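Local coordinates for sialidase domain-containing protein (Dyadobacter fermentans, PDB 5HX0), which is of unknown function but folds as a six-bladed beta-propeller of the sialidase type and may bind or process carbohydrates, at residues Leu155-Phe160 with Ile195-Gly201; Val166-Gly170 with Leu204-Asn208; Asn322-Tyr328 with Arg338-Ala344; Arg331-Ile337 with Ser382-Asn386. All blocks are in the same frame, centred on the assembly; numbering follows the deposited sequence. Where two conformers were deposited one is given.

Contact 1 (Leu155-Phe160 with Ile195-Gly201)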
loop_
_atom_site.group_PDB
_atom_site.type_symbol
_atom_site.label_atom_id
_atom_site.label_comp_id
_atom_site.label_asym_id
_atom_site.label_seq_id
_atom_site.Cartn_x
_atom_site.Cartn_y
_atom_site.Cartn_z
ATOM N N LEU A 155 7.591 -21.285 -11.372
ATOM C CA LEU A 155 8.266 -20.127 -11.935
ATOM C C LEU A 155 9.018 -20.496 -13.200
ATOM O O LEU A 155 9.730 -21.503 -13.241
ATOM C CB LEU A 155 9.239 -19.538 -10.914
ATOM C CG LEU A 155 8.592 -18.809 -9.739
ATOM C CD1 LEU A 155 9.607 -18.606 -8.637
ATOM C CD2 LEU A 155 8.049 -17.476 -10.202
ATOM N N LYS A 156 8.854 -19.680 -14.238
ATOM C CA LYS A 156 9.755 -19.766 -15.376
ATOM C C LYS A 156 11.152 -19.319 -14.956
ATOM O O LYS A 156 11.312 -18.368 -14.185
ATOM C CB LYS A 156 9.242 -18.913 -16.539
ATOM C CG LYS A 156 10.104 -19.050 -17.803
ATOM C CD LYS A 156 9.310 -18.865 -19.089
ATOM C CE LYS A 156 8.853 -17.431 -19.272
ATOM N NZ LYS A 156 7.397 -17.330 -19.552
ATOM N N LYS A 157 12.164 -20.030 -15.441
ATOM C CA LYS A 157 13.549 -19.729 -15.093
ATOM C C LYS A 157 14.265 -19.089 -16.273
ATOM O O LYS A 157 13.903 -19.328 -17.418
ATOM C CB LYS A 157 14.279 -20.996 -14.651
ATOM C CG LYS A 157 13.646 -21.681 -13.459
ATOM C CD LYS A 157 14.544 -22.788 -12.928
ATOM C CE LYS A 157 13.988 -23.383 -11.646
ATOM N NZ LYS A 157 15.016 -24.183 -10.926
ATOM N N PRO A 158 15.286 -18.267 -16.003
ATOM C CA PRO A 158 15.804 -17.899 -14.682
ATOM C C PRO A 158 14.954 -16.843 -13.970
ATOM O O PRO A 158 14.273 -16.034 -14.618
ATOM C CB PRO A 158 17.209 -17.339 -14.987
ATOM C CG PRO A 158 17.333 -17.330 -16.516
ATOM C CD PRO A 158 15.962 -17.519 -17.075
ATOM N N TYR A 159 14.974 -16.873 -12.644
ATOM C CA TYR A 159 14.402 -15.805 -11.829
ATOM C C TYR A 159 15.378 -15.495 -10.710
ATOM O O TYR A 159 16.307 -16.262 -10.437
ATOM C CB TYR A 159 13.030 -16.175 -11.248
ATOM C CG TYR A 159 13.048 -17.426 -10.401
ATOM C CD1 TYR A 159 13.369 -17.373 -9.052
ATOM C CD2 TYR A 159 12.738 -18.666 -10.954
ATOM C CE1 TYR A 159 13.382 -18.522 -8.270
ATOM C CE2 TYR A 159 12.757 -19.820 -10.180
ATOM C CZ TYR A 159 13.073 -19.735 -8.843
ATOM O OH TYR A 159 13.094 -20.875 -8.083
ATOM N N PHE A 160 15.172 -14.369 -10.041
ATOM C CA PHE A 160 16.095 -13.958 -8.991
ATOM C C PHE A 160 15.400 -13.991 -7.637
ATOM O O PHE A 160 14.385 -13.309 -7.430
ATOM C CB PHE A 160 16.690 -12.583 -9.247
ATOM C CG PHE A 160 17.778 -12.234 -8.266
ATOM C CD1 PHE A 160 19.015 -12.860 -8.333
ATOM C CD2 PHE A 160 17.547 -11.333 -7.247
ATOM C CE1 PHE A 160 20.013 -12.560 -7.416
ATOM C CE2 PHE A 160 18.538 -11.038 -6.322
ATOM C CZ PHE A 160 19.768 -11.655 -6.411
ATOM N N ILE A 195 18.807 -11.501 -18.083
ATOM C CA ILE A 195 18.379 -12.884 -18.262
ATOM C C ILE A 195 17.118 -13.269 -17.502
ATOM O O ILE A 195 16.517 -14.298 -17.831
ATOM C CB ILE A 195 19.471 -13.883 -17.837
ATOM C CG1 ILE A 195 19.646 -13.834 -16.312
ATOM C CG2 ILE A 195 20.777 -13.635 -18.635
ATOM C CD1 ILE A 195 20.687 -14.783 -15.771
ATOM N N ASN A 196 16.713 -12.502 -16.491
ATOM C CA ASN A 196 15.665 -12.958 -15.583
ATOM C C ASN A 196 14.261 -12.746 -16.149
ATOM O O ASN A 196 14.023 -11.888 -17.008
ATOM C CB ASN A 196 15.759 -12.238 -14.240
ATOM C CG ASN A 196 16.943 -12.675 -13.441
ATOM O OD1 ASN A 196 17.804 -11.867 -13.095
ATOM N ND2 ASN A 196 17.013 -13.962 -13.156
ATOM N N TYR A 197 13.329 -13.561 -15.644
ATOM C CA TYR A 197 11.894 -13.324 -15.715
ATOM C C TYR A 197 11.395 -12.831 -14.362
ATOM O O TYR A 197 11.955 -13.177 -13.319
ATOM C CB TYR A 197 11.140 -14.607 -16.107
ATOM C CG TYR A 197 11.467 -15.056 -17.518
ATOM C CD1 TYR A 197 10.762 -14.547 -18.603
ATOM C CD2 TYR A 197 12.492 -15.956 -17.762
ATOM C CE1 TYR A 197 11.062 -14.921 -19.904
ATOM C CE2 TYR A 197 12.804 -16.346 -19.069
ATOM C CZ TYR A 197 12.080 -15.822 -20.131
ATOM O OH TYR A 197 12.364 -16.191 -21.429
ATOM N N THR A 198 10.326 -12.027 -14.383
ATOM C CA THR A 198 9.701 -11.581 -13.140
ATOM C C THR A 198 8.972 -12.731 -12.444
ATOM O O THR A 198 8.750 -13.798 -13.010
ATOM C CB THR A 198 8.674 -10.476 -13.386
ATOM O OG1 THR A 198 7.492 -11.049 -13.969
ATOM C CG2 THR A 198 9.223 -9.380 -14.300
ATOM N N ALA A 199 8.518 -12.466 -11.213
ATOM C CA ALA A 199 7.729 -13.464 -10.501
ATOM C C ALA A 199 6.411 -13.786 -11.197
ATOM O O ALA A 199 5.729 -14.739 -10.801
ATOM C CB ALA A 199 7.445 -12.992 -9.083
HETATM N N MSE A 200 6.030 -13.030 -12.218
HETATM C CA MSE A 200 4.761 -13.293 -12.868
HETATM C C MSE A 200 4.989 -13.755 -14.284
HETATM O O MSE A 200 4.069 -13.760 -15.096
HETATM C CB MSE A 200 3.884 -12.037 -12.806
HETATM C CG MSE A 200 3.946 -11.409 -11.403
HETATM SE SE MSE A 200 2.547 -10.066 -11.054
HETATM C CE MSE A 200 3.710 -8.519 -11.215
ATOM N N GLY A 201 6.234 -14.122 -14.584
ATOM C CA GLY A 201 6.566 -14.739 -15.853
ATOM C C GLY A 201 6.869 -13.800 -16.999
ATOM O O GLY A 201 7.014 -14.272 -18.131
HETATM O O HOH W 1 9.190 -16.559 -13.799
HETATM O O HOH W 2 12.894 -12.616 -10.872
#
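In this six-bladed beta-propeller, residues 155-160 belong to the excursion between strands 137-145 and 165-175 of one blade, and residues 195-201 to the connection running on to the next; neither segment is regular, and together they bury 478 Å². Leu-155 starts the contact, its CD2 lying 3.6 Å from Ala-199 O. Lys-156 then stretches over the ring of Tyr-197: its CE stands 3.6 Å from the ring centroid and 19° off the normal, a CH-pi contact, while NZ lies off-centre at 4.8 Å from that centroid and 29° off the normal, a cation-pi contact. The same NZ makes a weak 3.4 Å hydrogen bond to Gly-201 O, at the end of a type I turn begun by Thr-198, whose OG1 closes an ST turn by accepting from Met-200 N. Water 1 also joins the backbones, donating to Lys-156 O (2.8 Å) and Thr-198 O (2.9 Å). After Lys-157 a cis peptide leads into Pro-158, whose ring packs with CG 4.2 Å from Ile-195 CG1 and CD 3.9 Å from Tyr-197 CD2. Pro-158 O receives the one strong direct hydrogen bond, from Tyr-197 N (2.8 Å, 170°). The CA-to-CB bond of Tyr-159 points away, although CB stays 3.8 Å from Tyr-197 O. At Phe-160 the link is again through solvent: water 2 accepts from Phe-160 N at 3.0 Å and donates to Tyr-197 O at 2.7 Å.

Contact 2 (Val166-Gly170 with Leu204-Asn208)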
loop_
_atom_site.group_PDB
_atom_site.type_symbol
_atom_site.label_atom_id
_atom_site.label_comp_id
_atom_site.label_asym_id
_atom_site.label_seq_id
_atom_site.Cartn_x
_atom_site.Cartn_y
_atom_site.Cartn_z
ATOM N N VAL A 166 10.850 -13.037 -4.797
ATOM C CA VAL A 166 11.178 -13.190 -6.211
ATOM C C VAL A 166 11.119 -11.821 -6.874
ATOM O O VAL A 166 10.108 -11.114 -6.778
ATOM C CB VAL A 166 10.239 -14.188 -6.907
ATOM C CG1 VAL A 166 10.621 -14.346 -8.382
ATOM C CG2 VAL A 166 10.284 -15.530 -6.186
ATOM N N PHE A 167 12.195 -11.469 -7.565
ATOM C CA PHE A 167 12.382 -10.124 -8.099
ATOM C C PHE A 167 11.330 -9.786 -9.157
ATOM O O PHE A 167 10.985 -10.617 -10.005
ATOM C CB PHE A 167 13.796 -10.037 -8.686
ATOM C CG PHE A 167 14.274 -8.634 -8.958
ATOM C CD1 PHE A 167 13.948 -7.606 -8.112
ATOM C CD2 PHE A 167 15.102 -8.373 -10.044
ATOM C CE1 PHE A 167 14.406 -6.305 -8.366
ATOM C CE2 PHE A 167 15.559 -7.094 -10.307
ATOM C CZ PHE A 167 15.207 -6.059 -9.465
ATOM N N LEU A 168 10.808 -8.555 -9.115
ATOM C CA LEU A 168 9.873 -8.111 -10.155
ATOM C C LEU A 168 10.479 -7.136 -11.153
ATOM O O LEU A 168 9.831 -6.836 -12.170
ATOM C CB LEU A 168 8.634 -7.445 -9.540
ATOM C CG LEU A 168 7.715 -8.306 -8.680
ATOM C CD1 LEU A 168 6.725 -7.399 -7.919
ATOM C CD2 LEU A 168 6.981 -9.313 -9.574
ATOM N N GLY A 169 11.660 -6.603 -10.879
ATOM C CA GLY A 169 12.192 -5.598 -11.775
ATOM C C GLY A 169 11.449 -4.274 -11.655
ATOM O O GLY A 169 10.698 -4.026 -10.708
ATOM N N GLY A 170 11.654 -3.423 -12.665
ATOM C CA GLY A 170 11.349 -2.020 -12.526
ATOM C C GLY A 170 9.907 -1.623 -12.829
ATOM O O GLY A 170 9.147 -2.329 -13.499
ATOM N N LEU A 204 12.034 -9.479 -17.548
ATOM C CA LEU A 204 12.195 -8.525 -16.438
ATOM C C LEU A 204 12.382 -7.093 -16.934
ATOM O O LEU A 204 13.366 -6.809 -17.630
ATOM C CB LEU A 204 13.376 -8.930 -15.561
ATOM C CG LEU A 204 13.454 -8.194 -14.215
ATOM C CD1 LEU A 204 13.023 -9.108 -13.091
ATOM C CD2 LEU A 204 14.864 -7.631 -13.962
ATOM N N PRO A 205 11.503 -6.156 -16.567
ATOM C CA PRO A 205 11.741 -4.740 -16.896
ATOM C C PRO A 205 13.011 -4.216 -16.235
ATOM O O PRO A 205 13.303 -4.525 -15.078
ATOM C CB PRO A 205 10.500 -4.036 -16.329
ATOM C CG PRO A 205 9.454 -5.137 -16.156
ATOM C CD PRO A 205 10.265 -6.345 -15.789
ATOM N N ALA A 206 13.742 -3.373 -16.966
ATOM C CA ALA A 206 14.954 -2.773 -16.411
ATOM C C ALA A 206 14.634 -1.866 -15.209
ATOM O O ALA A 206 13.500 -1.448 -14.991
ATOM C CB ALA A 206 15.690 -1.976 -17.492
ATOM N N TYR A 207 15.677 -1.517 -14.452
ATOM C CA TYR A 207 15.518 -0.890 -13.134
ATOM C C TYR A 207 16.892 -0.386 -12.704
ATOM O O TYR A 207 17.918 -0.835 -13.221
ATOM C CB TYR A 207 14.992 -1.896 -12.085
ATOM C CG TYR A 207 16.048 -2.950 -11.830
ATOM C CD1 TYR A 207 16.183 -4.023 -12.695
ATOM C CD2 TYR A 207 16.989 -2.812 -10.785
ATOM C CE1 TYR A 207 17.188 -4.957 -12.529
ATOM C CE2 TYR A 207 17.999 -3.737 -10.614
ATOM C CZ TYR A 207 18.100 -4.811 -11.495
ATOM O OH TYR A 207 19.109 -5.744 -11.364
ATOM N N ASN A 208 16.908 0.514 -11.724
ATOM C CA ASN A 208 18.139 0.742 -10.970
ATOM C C ASN A 208 17.827 1.592 -9.746
ATOM O O ASN A 208 16.726 2.132 -9.599
ATOM C CB ASN A 208 19.235 1.428 -11.800
ATOM C CG ASN A 208 20.622 0.932 -11.420
ATOM O OD1 ASN A 208 20.778 0.246 -10.405
ATOM N ND2 ASN A 208 21.628 1.284 -12.221
#
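Leu-204 opens segment 204-208 by bringing its side-chain end against strand 165-175: CD2 is 3.8 Å from Phe-167 CE2, and CD1 is 3.6 Å from Gly-169 N. Pro-205 follows with the only direct hydrogen bond between the segments, its O accepting from Gly-170 N at 3.1 Å and 165°. Its carbonyl also lies 3.6 Å from Gly-169 CA, where an ideal CB would clash with Pro-205 O at 2.7 Å. Ala-206 O reaches Gly-170 CA at 3.3 Å in a CA-H...O contact; a CB on Gly-170 would clash with that oxygen at 2.0 Å. The two glycines therefore permit the close approach. Tyr-207 offers its ring face to the edge of Phe-167, a T-shaped pair with centroids 4.8 Å apart and planes at 87°. The touching parts, 167-170 and 204-207, run 58° apart and share one backbone hydrogen bond, which fits a crossing rather than a paired strand: here the long connection between two blades of the beta-propeller passes across strand 165-175.

Contact 3 (Asn322-Tyr328 with Arg338-Ala344)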
loop_
_atom_site.group_PDB
_atom_site.type_symbol
_atom_site.label_atom_id
_atom_site.label_comp_id
_atom_site.label_asym_id
_atom_site.label_seq_id
_atom_site.Cartn_x
_atom_site.Cartn_y
_atom_site.Cartn_z
ATOM N N ASN A 322 28.731 25.195 -11.651
ATOM C CA ASN A 322 28.886 24.074 -12.570
ATOM C C ASN A 322 29.872 23.022 -12.067
ATOM O O ASN A 322 30.017 21.977 -12.730
ATOM C CB ASN A 322 29.300 24.499 -13.996
ATOM C CG ASN A 322 28.177 25.213 -14.751
ATOM O OD1 ASN A 322 27.009 25.111 -14.399
ATOM N ND2 ASN A 322 28.543 25.931 -15.802
ATOM N N ARG A 323 30.533 23.225 -10.924
ATOM C CA ARG A 323 31.203 22.091 -10.297
ATOM C C ARG A 323 30.140 21.060 -9.892
ATOM O O ARG A 323 28.942 21.339 -9.902
ATOM C CB ARG A 323 32.040 22.549 -9.095
ATOM C CG ARG A 323 33.182 23.507 -9.466
ATOM C CD ARG A 323 34.037 23.800 -8.257
ATOM N NE ARG A 323 33.255 24.419 -7.193
ATOM C CZ ARG A 323 33.628 24.445 -5.912
ATOM N NH1 ARG A 323 34.763 23.865 -5.527
ATOM N NH2 ARG A 323 32.851 25.028 -5.021
ATOM N N VAL A 324 30.588 19.852 -9.542
ATOM C CA VAL A 324 29.692 18.712 -9.366
ATOM C C VAL A 324 29.922 18.107 -7.987
ATOM O O VAL A 324 31.036 17.661 -7.681
ATOM C CB VAL A 324 29.901 17.647 -10.457
ATOM C CG1 VAL A 324 28.959 16.456 -10.237
ATOM C CG2 VAL A 324 29.696 18.264 -11.844
ATOM N N LEU A 325 28.874 18.101 -7.156
ATOM C CA LEU A 325 28.929 17.436 -5.860
ATOM C C LEU A 325 28.628 15.953 -6.051
ATOM O O LEU A 325 27.522 15.592 -6.463
ATOM C CB LEU A 325 27.937 18.053 -4.874
ATOM C CG LEU A 325 27.918 17.370 -3.493
ATOM C CD1 LEU A 325 29.242 17.590 -2.769
ATOM C CD2 LEU A 325 26.742 17.912 -2.676
ATOM N N LEU A 326 29.613 15.100 -5.770
ATOM C CA LEU A 326 29.468 13.646 -5.851
ATOM C C LEU A 326 29.379 13.119 -4.429
ATOM O O LEU A 326 30.361 13.177 -3.696
ATOM C CB LEU A 326 30.664 13.028 -6.583
ATOM C CG LEU A 326 30.603 11.530 -6.892
ATOM C CD1 LEU A 326 29.553 11.238 -7.955
ATOM C CD2 LEU A 326 31.980 11.049 -7.347
ATOM N N SER A 327 28.212 12.620 -4.023
ATOM C CA SER A 327 28.082 12.088 -2.673
ATOM C C SER A 327 27.916 10.573 -2.721
ATOM O O SER A 327 27.401 10.018 -3.698
ATOM C CB SER A 327 26.904 12.731 -1.935
ATOM O OG SER A 327 25.707 12.555 -2.652
ATOM N N TYR A 328 28.355 9.909 -1.653
ATOM C CA TYR A 328 28.317 8.450 -1.596
ATOM C C TYR A 328 28.309 7.958 -0.159
ATOM O O TYR A 328 28.767 8.641 0.757
ATOM C CB TYR A 328 29.504 7.819 -2.331
ATOM C CG TYR A 328 30.823 8.521 -2.096
ATOM C CD1 TYR A 328 31.179 9.624 -2.863
ATOM C CD2 TYR A 328 31.724 8.056 -1.152
ATOM C CE1 TYR A 328 32.386 10.273 -2.677
ATOM C CE2 TYR A 328 32.960 8.713 -0.953
ATOM C CZ TYR A 328 33.272 9.812 -1.727
ATOM O OH TYR A 328 34.470 10.489 -1.575
ATOM N N ARG A 338 30.127 10.382 2.736
ATOM C CA ARG A 338 31.221 11.221 2.247
ATOM C C ARG A 338 30.857 11.834 0.894
ATOM O O ARG A 338 29.845 11.489 0.276
ATOM C CB ARG A 338 32.525 10.402 2.160
ATOM C CG ARG A 338 32.930 9.832 3.530
ATOM C CD ARG A 338 34.213 9.023 3.514
ATOM N NE ARG A 338 34.505 8.592 4.885
ATOM C CZ ARG A 338 35.728 8.432 5.377
ATOM N NH1 ARG A 338 36.793 8.658 4.616
ATOM N NH2 ARG A 338 35.881 8.051 6.637
ATOM N N ALA A 339 31.710 12.744 0.423
ATOM C CA ALA A 339 31.476 13.403 -0.852
ATOM C C ALA A 339 32.769 14.043 -1.337
ATOM O O ALA A 339 33.727 14.205 -0.578
ATOM C CB ALA A 339 30.367 14.462 -0.737
ATOM N N ARG A 340 32.780 14.411 -2.622
ATOM C CA ARG A 340 33.846 15.251 -3.146
ATOM C C ARG A 340 33.275 16.120 -4.260
ATOM O O ARG A 340 32.284 15.764 -4.890
ATOM C CB ARG A 340 35.045 14.414 -3.636
ATOM C CG ARG A 340 34.717 13.271 -4.584
ATOM C CD ARG A 340 35.955 12.356 -4.809
ATOM N NE ARG A 340 36.269 11.527 -3.642
ATOM C CZ ARG A 340 37.457 10.972 -3.411
ATOM N NH1 ARG A 340 38.462 11.156 -4.269
ATOM N NH2 ARG A 340 37.653 10.242 -2.319
ATOM N N ILE A 341 33.889 17.277 -4.483
ATOM C CA ILE A 341 33.393 18.220 -5.475
ATOM C C ILE A 341 34.305 18.150 -6.688
ATOM O O ILE A 341 35.499 18.454 -6.588
ATOM C CB ILE A 341 33.328 19.649 -4.911
ATOM C CG1 ILE A 341 32.330 19.719 -3.751
ATOM C CG2 ILE A 341 32.978 20.640 -6.031
ATOM C CD1 ILE A 341 32.219 21.125 -3.142
ATOM N N LEU A 342 33.748 17.750 -7.823
ATOM C CA LEU A 342 34.508 17.587 -9.052
ATOM C C LEU A 342 34.425 18.855 -9.892
ATOM O O LEU A 342 33.519 19.676 -9.724
ATOM C CB LEU A 342 33.971 16.395 -9.842
ATOM C CG LEU A 342 33.809 15.076 -9.076
ATOM C CD1 LEU A 342 33.387 13.979 -10.038
ATOM C CD2 LEU A 342 35.114 14.706 -8.360
ATOM N N ASN A 343 35.388 19.017 -10.803
ATOM C CA ASN A 343 35.267 20.098 -11.774
ATOM C C ASN A 343 34.076 19.821 -12.707
ATOM O O ASN A 343 33.464 18.745 -12.678
ATOM C CB ASN A 343 36.578 20.285 -12.556
ATOM C CG ASN A 343 37.047 19.014 -13.276
ATOM O OD1 ASN A 343 36.250 18.168 -13.672
ATOM N ND2 ASN A 343 38.366 18.895 -13.456
ATOM N N ALA A 344 33.741 20.816 -13.537
ATOM C CA ALA A 344 32.513 20.740 -14.338
ATOM C C ALA A 344 32.476 19.494 -15.218
ATOM O O ALA A 344 31.419 18.883 -15.402
ATOM C CB ALA A 344 32.377 22.000 -15.191
HETATM O O HOH W 3 29.176 20.247 -14.420
#
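The beta hairpin of strands 324-330 and 336-342 forms the two inner strands of a propeller blade; its parts 324-328 and 338-342 run antiparallel at 158° with axes 4.6 Å apart. Six backbone hydrogen bonds of 2.7-3.0 Å set the register: Val-324 N and O with Leu-342 O and N, Leu-326 N and O with Arg-340 O and N, and Tyr-328 N and O with Arg-338 O and N. On one face the small Ala-339 leaves a hollow beside Ser-327, their CA atoms 4.1 Å apart. Leu-325 fills it, with CD1 3.9 Å from both Ala-339 CB and Ile-341 CG1. Just before strand 324-328 begins, the guanidinium of Arg-323, salt-bridged to Asp-321, lays one face over Ile-341, NH1 to CG2 3.7 Å. On the other face Leu-326 CD2 meets Leu-342 CD1 at 4.2 Å, while the Tyr-328 ring folds across the neighbouring strand, its face over Arg-338 O and Ala-339 N. There Arg-340 NE donates to Tyr-328 OH at 2.9 Å and 160°. Glu-354, on the next strand, salt-bridges Arg-338 and Arg-340 and hydrogen-bonds Tyr-328: one carboxylate is shared by three groups, partly offsetting the arginine charges.

Contact 4 (Arg331-Ile337 with Ser382-Asn386)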
loop_
_atom_site.group_PDB
_atom_site.type_symbol
_atom_site.label_atom_id
_atom_site.label_comp_id
_atom_site.label_asym_id
_atom_site.label_seq_id
_atom_site.Cartn_x
_atom_site.Cartn_y
_atom_site.Cartn_z
ATOM N N ARG A 331 30.594 2.556 3.683
ATOM C CA ARG A 331 30.253 1.409 4.520
ATOM C C ARG A 331 31.511 0.683 4.963
ATOM O O ARG A 331 31.657 -0.522 4.805
ATOM C CB ARG A 331 29.289 0.486 3.779
ATOM C CG ARG A 331 27.846 1.065 3.718
ATOM C CD ARG A 331 27.022 0.431 2.596
ATOM N NE ARG A 331 25.586 0.654 2.757
ATOM C CZ ARG A 331 24.633 0.032 2.054
ATOM N NH1 ARG A 331 23.353 0.295 2.306
ATOM N NH2 ARG A 331 24.944 -0.844 1.099
ATOM N N HIS A 332 32.457 1.467 5.477
ATOM C CA HIS A 332 33.678 0.970 6.109
ATOM C C HIS A 332 33.896 1.795 7.365
ATOM O O HIS A 332 33.261 2.830 7.554
ATOM C CB HIS A 332 34.874 1.076 5.161
ATOM C CG HIS A 332 34.577 0.571 3.787
ATOM N ND1 HIS A 332 34.694 -0.757 3.445
ATOM C CD2 HIS A 332 34.099 1.202 2.689
ATOM C CE1 HIS A 332 34.343 -0.917 2.182
ATOM N NE2 HIS A 332 33.967 0.256 1.701
ATOM N N LYS A 333 34.784 1.338 8.244
ATOM C CA LYS A 333 35.092 2.127 9.442
ATOM C C LYS A 333 35.831 3.402 9.070
ATOM O O LYS A 333 36.778 3.371 8.287
ATOM C CB LYS A 333 35.938 1.321 10.445
ATOM C CG LYS A 333 35.321 -0.001 10.885
ATOM C CD LYS A 333 33.832 0.136 11.230
ATOM C CE LYS A 333 33.552 0.005 12.736
ATOM N NZ LYS A 333 32.113 0.315 13.079
ATOM N N PRO A 334 35.399 4.537 9.618
ATOM C CA PRO A 334 34.206 4.742 10.441
ATOM C C PRO A 334 32.970 4.935 9.558
ATOM O O PRO A 334 33.021 5.744 8.625
ATOM C CB PRO A 334 34.536 6.016 11.212
ATOM C CG PRO A 334 35.416 6.779 10.294
ATOM C CD PRO A 334 36.138 5.789 9.403
ATOM N N LEU A 335 31.896 4.215 9.858
ATOM C CA LEU A 335 30.734 4.152 8.970
ATOM C C LEU A 335 30.068 5.509 8.807
ATOM O O LEU A 335 29.800 6.194 9.792
ATOM C CB LEU A 335 29.719 3.173 9.532
ATOM C CG LEU A 335 30.174 1.726 9.677
ATOM C CD1 LEU A 335 29.185 0.978 10.549
ATOM C CD2 LEU A 335 30.252 1.100 8.296
ATOM N N GLY A 336 29.764 5.879 7.561
ATOM C CA GLY A 336 28.991 7.096 7.346
ATOM C C GLY A 336 28.827 7.526 5.900
ATOM O O GLY A 336 28.569 6.701 5.014
ATOM N N ILE A 337 28.987 8.829 5.661
ATOM C CA ILE A 337 28.611 9.481 4.410
ATOM C C ILE A 337 29.755 10.389 4.018
ATOM O O ILE A 337 30.266 11.126 4.864
ATOM C CB ILE A 337 27.322 10.326 4.544
ATOM C CG1 ILE A 337 26.173 9.566 5.247
ATOM C CG2 ILE A 337 26.915 10.937 3.175
ATOM C CD1 ILE A 337 25.597 8.357 4.488
ATOM N N SER A 382 20.872 14.471 1.639
ATOM C CA SER A 382 20.090 13.509 2.394
ATOM C C SER A 382 20.681 12.109 2.242
ATOM O O SER A 382 21.456 11.829 1.326
ATOM C CB SER A 382 18.624 13.506 1.924
ATOM O OG SER A 382 18.507 12.830 0.671
ATOM N N TYR A 383 20.308 11.223 3.164
ATOM C CA TYR A 383 20.759 9.833 3.174
ATOM C C TYR A 383 19.897 9.110 4.194
ATOM O O TYR A 383 19.107 9.737 4.901
ATOM C CB TYR A 383 22.259 9.698 3.509
ATOM C CG TYR A 383 22.730 10.628 4.607
ATOM C CD1 TYR A 383 22.602 10.275 5.955
ATOM C CD2 TYR A 383 23.284 11.875 4.298
ATOM C CE1 TYR A 383 23.027 11.138 6.964
ATOM C CE2 TYR A 383 23.722 12.736 5.308
ATOM C CZ TYR A 383 23.575 12.363 6.630
ATOM O OH TYR A 383 23.995 13.216 7.619
ATOM N N TYR A 384 20.010 7.781 4.244
ATOM C CA TYR A 384 19.438 7.100 5.393
ATOM C C TYR A 384 20.573 6.647 6.296
ATOM O O TYR A 384 21.750 6.614 5.901
ATOM C CB TYR A 384 18.485 5.940 5.007
ATOM C CG TYR A 384 19.124 4.593 4.688
ATOM C CD1 TYR A 384 19.795 4.391 3.487
ATOM C CD2 TYR A 384 19.003 3.504 5.573
ATOM C CE1 TYR A 384 20.368 3.140 3.167
ATOM C CE2 TYR A 384 19.584 2.244 5.264
ATOM C CZ TYR A 384 20.260 2.079 4.048
ATOM O OH TYR A 384 20.842 0.855 3.715
ATOM N N PHE A 385 20.224 6.397 7.555
ATOM C CA PHE A 385 21.261 6.344 8.574
ATOM C C PHE A 385 20.785 5.505 9.747
ATOM O O PHE A 385 19.594 5.223 9.898
ATOM C CB PHE A 385 21.650 7.752 9.057
ATOM C CG PHE A 385 23.092 7.860 9.454
ATOM C CD1 PHE A 385 24.079 7.836 8.483
ATOM C CD2 PHE A 385 23.458 7.981 10.796
ATOM C CE1 PHE A 385 25.428 7.933 8.827
ATOM C CE2 PHE A 385 24.785 8.066 11.163
ATOM C CZ PHE A 385 25.784 8.038 10.183
ATOM N N ASN A 386 21.747 5.094 10.569
ATOM C CA ASN A 386 21.465 4.511 11.872
ATOM C C ASN A 386 22.666 4.804 12.758
ATOM O O ASN A 386 23.810 4.809 12.287
ATOM C CB ASN A 386 21.213 2.995 11.846
ATOM C CG ASN A 386 22.486 2.197 11.620
ATOM O OD1 ASN A 386 23.168 1.813 12.575
ATOM N ND2 ASN A 386 22.836 1.968 10.343
#
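Ile-337, with 79 Å² covered, is the main projection here, and it meets Tyr-383 and Phe-385 of strand 378-385 in the adjacent propeller blade. Its CG1 sits over the Tyr-383 ring, 3.6 Å from the centroid and only 9° off the normal, a well-centred CH-pi contact. The same CG1 lies 4.0 Å from Phe-385 CE1, so one methylene serves both rings. Phe-385 turns its edge to Gly-336, with CE1 3.9 Å from Gly-336 CA. The nearest CA atoms, Gly-336 to Phe-385, are 7.9 Å apart, showing that side chains rather than paired backbones span the gap. Pro-369 of strand 367-375 packs on both Ile-337 and Tyr-383. Farther along, Arg-331 NH1 lies 2.9 Å from Tyr-384 OH; Arg-331 NE also bonds to Leu-366 O and Tyr-384 OH to Asp-365. The chemistry thus implies an interblade seam closed mainly by apolar and aromatic packing, with polar groups satisfied around its margin.

In the fold
Contacts 1 and 2 cross along the chain and touch: both tie the connection leaving one blade back to that blade, and Phe-160 O to Phe-167 N (2.9 Å) joins them. Contact 1, centred 24 Å from the chain's centre, is superficial and uses water and a lysine; contact 2, at 14 Å, is buried, resting on glycines and aromatic rings. Elsewhere in the propeller, contacts 3 and 4 share strand 336-342, yet contact 3, partly buried, is a hairpin within one blade, built on backbone hydrogen bonds, whereas contact 4, buried, packs side chains between blades. Contacts 2 and 3 lie on opposite sides of the chain's centre, their centres about 29 Å apart.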